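Local coordinates for protein LEC-6 (Caenorhabditis elegans, PDB 3VV1) that is a galectin, a beta-sandwich lectin that binds galactose-containing glycans and prefers saccharides that carry fucose, at residues Arg49-Pro54 with Val153-Val158. Sequence-based numbering, arbitrary orientation.
Sequences RLVLLP and VHSAHV
A classic beta bulge interrupts the pairing of segments 49-54 and 153-158, on neighbouring antiparallel strands in one sheet of the galectin beta-sandwich, where His154 and Ser155 both face Val51. The carbonyl oxygen of Val51 takes two donors, His154 N at 2.8 Å and Ser155 N at 3.3 Å, the longer bond being the straighter (160° at the hydrogen against 137°). Val51 N returns a bond to Ser155 O, and Arg49 and His157 exchange a pair through their backbones. Between these, CA-H...O contacts run from Leu50 CA to Ser155 O and from Ala156 CA to Arg49 O.

On the inner face, Leu50 CD2 meets Ala156 CB at 3.5 Å, and Leu52 lies alongside Val153 with Leu52 CD2 against Val153 CG2, also 3.5 Å. Ile63 and Ile147 of the opposing sheet close over Leu50.

On the other face, Ser155 OG sits between its backbone N and carbonyl carbon, 3.3 Å from Val51 CG2, and donates to a water at 2.7 Å; that water in turn donates to Arg49 O, adding a water bridge between the strands. His154 keeps CG anti to its backbone N and lies side by side with Val51, Val51 CB in plane at the edge of the His154 ring, near CD2. The Arg49 chain bends at chi3, and its NH2 lies 3.3 Å from His157 ND1, guanidinium and imidazole planes 33° apart, with His157 CB over one guanidinium face.

The chemistry divides by face: small and branched aliphatic side chains pack toward the opposing sheet, while the other face sets serine, histidine and arginine groups around Val51. With two donors on Val51 O, the extra residue of the bulge is absorbed without losing backbone pairing; the nearby guanidinium would probably disfavour protonation of His157.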
loop_
_atom_site.group_PDB
_atom_site.type_symbol
_atom_site.label_atom_id
_atom_site.label_comp_id
_atom_site.label_asym_id
_atom_site.label_seq_id
_atom_site.Cartn_x
_atom_site.Cartn_y
_atom_site.Cartn_z
ATOM N N ARG A 49 -5.363 4.681 10.533
ATOM C CA ARG A 49 -4.739 5.244 11.715
ATOM C C ARG A 49 -3.878 6.411 11.269
ATOM O O ARG A 49 -2.967 6.227 10.407
ATOM C CB ARG A 49 -3.884 4.216 12.443
ATOM C CG ARG A 49 -3.186 4.844 13.655
ATOM C CD ARG A 49 -2.672 3.811 14.693
ATOM N NE ARG A 49 -1.989 2.732 14.003
ATOM C CZ ARG A 49 -0.793 2.864 13.415
ATOM N NH1 ARG A 49 -0.164 4.036 13.481
ATOM N NH2 ARG A 49 -0.249 1.850 12.759
ATOM N N LEU A 50 -4.115 7.587 11.875
ATOM C CA LEU A 50 -3.351 8.793 11.563
ATOM C C LEU A 50 -2.688 9.276 12.811
ATOM O O LEU A 50 -3.333 9.261 13.878
ATOM C CB LEU A 50 -4.338 9.862 11.098
ATOM C CG LEU A 50 -5.095 9.522 9.823
ATOM C CD1 LEU A 50 -6.158 10.600 9.628
ATOM C CD2 LEU A 50 -4.163 9.485 8.623
ATOM N N VAL A 51 -1.428 9.703 12.717
ATOM C CA VAL A 51 -0.859 10.427 13.889
ATOM C C VAL A 51 -0.754 11.847 13.371
ATOM O O VAL A 51 -0.126 12.075 12.308
ATOM C CB VAL A 51 0.518 9.872 14.271
ATOM C CG1 VAL A 51 1.144 10.763 15.386
ATOM C CG2 VAL A 51 0.342 8.430 14.788
ATOM N N LEU A 52 -1.401 12.753 14.075
ATOM C CA LEU A 52 -1.623 14.123 13.569
ATOM C C LEU A 52 -1.293 15.171 14.604
ATOM O O LEU A 52 -1.326 14.927 15.803
ATOM C CB LEU A 52 -3.129 14.320 13.219
ATOM C CG LEU A 52 -3.922 13.406 12.369
ATOM C CD1 LEU A 52 -5.380 13.771 12.424
ATOM C CD2 LEU A 52 -3.337 13.577 10.943
ATOM N N LEU A 53 -0.925 16.354 14.122
ATOM C CA LEU A 53 -0.693 17.516 14.983
ATOM C C LEU A 53 -1.509 18.677 14.380
ATOM O O LEU A 53 -1.127 19.200 13.339
ATOM C CB LEU A 53 0.826 17.863 14.968
ATOM C CG LEU A 53 1.287 19.169 15.610
ATOM C CD1 LEU A 53 1.349 19.034 17.093
ATOM C CD2 LEU A 53 2.729 19.519 15.176
ATOM N N PRO A 54 -2.643 19.060 14.998
ATOM C CA PRO A 54 -3.385 20.195 14.473
ATOM C C PRO A 54 -2.493 21.422 14.611
ATOM O O PRO A 54 -1.755 21.541 15.604
ATOM C CB PRO A 54 -4.604 20.292 15.423
ATOM C CG PRO A 54 -4.730 18.929 16.034
ATOM C CD PRO A 54 -3.288 18.513 16.222
ATOM N N VAL A 153 0.389 15.889 9.197
ATOM C CA VAL A 153 0.229 14.425 9.302
ATOM C C VAL A 153 1.629 13.828 9.512
ATOM O O VAL A 153 2.485 13.826 8.602
ATOM C CB VAL A 153 -0.441 13.841 8.015
ATOM C CG1 VAL A 153 -0.573 12.335 8.153
ATOM C CG2 VAL A 153 -1.843 14.448 7.844
ATOM N N HIS A 154 1.844 13.245 10.695
ATOM C CA HIS A 154 3.083 12.528 10.935
ATOM C C HIS A 154 3.050 11.148 10.258
ATOM O O HIS A 154 4.073 10.722 9.679
ATOM C CB HIS A 154 3.296 12.334 12.448
ATOM C CG HIS A 154 4.378 11.347 12.734
ATOM N ND1 HIS A 154 5.699 11.597 12.500
ATOM C CD2 HIS A 154 4.307 10.045 13.190
ATOM C CE1 HIS A 154 6.434 10.487 12.801
ATOM N NE2 HIS A 154 5.592 9.538 13.208
ATOM N N SER A 155 1.932 10.417 10.370
ATOM C CA SER A 155 1.890 9.052 9.734
ATOM C C SER A 155 0.492 8.703 9.374
ATOM O O SER A 155 -0.467 9.215 9.982
ATOM C CB SER A 155 2.504 7.973 10.668
ATOM O OG SER A 155 1.782 7.846 11.893
ATOM N N ALA A 156 0.347 7.869 8.339
ATOM C CA ALA A 156 -0.969 7.389 7.916
ATOM C C ALA A 156 -0.855 5.901 7.542
ATOM O O ALA A 156 0.096 5.547 6.796
ATOM C CB ALA A 156 -1.457 8.213 6.733
ATOM N N HIS A 157 -1.800 5.072 8.056
ATOM C CA HIS A 157 -1.735 3.631 7.892
ATOM C C HIS A 157 -3.086 3.104 7.631
ATOM O O HIS A 157 -4.033 3.527 8.300
ATOM C CB HIS A 157 -1.194 3.003 9.178
ATOM C CG HIS A 157 -1.331 1.491 9.246
ATOM N ND1 HIS A 157 -1.978 0.732 10.181
ATOM C CD2 HIS A 157 -0.804 0.596 8.330
ATOM C CE1 HIS A 157 -1.815 -0.564 9.861
ATOM N NE2 HIS A 157 -1.124 -0.661 8.712
ATOM N N VAL A 158 -3.199 2.096 6.743
ATOM C CA VAL A 158 -4.475 1.423 6.499
ATOM C C VAL A 158 -4.250 -0.068 6.709
ATOM O O VAL A 158 -3.258 -0.662 6.203
ATOM C CB VAL A 158 -5.036 1.687 5.073
ATOM C CG1 VAL A 158 -6.118 0.665 4.666
ATOM C CG2 VAL A 158 -5.608 3.090 5.020
HETATM O O HOH W 1 -0.089 5.916 11.320
#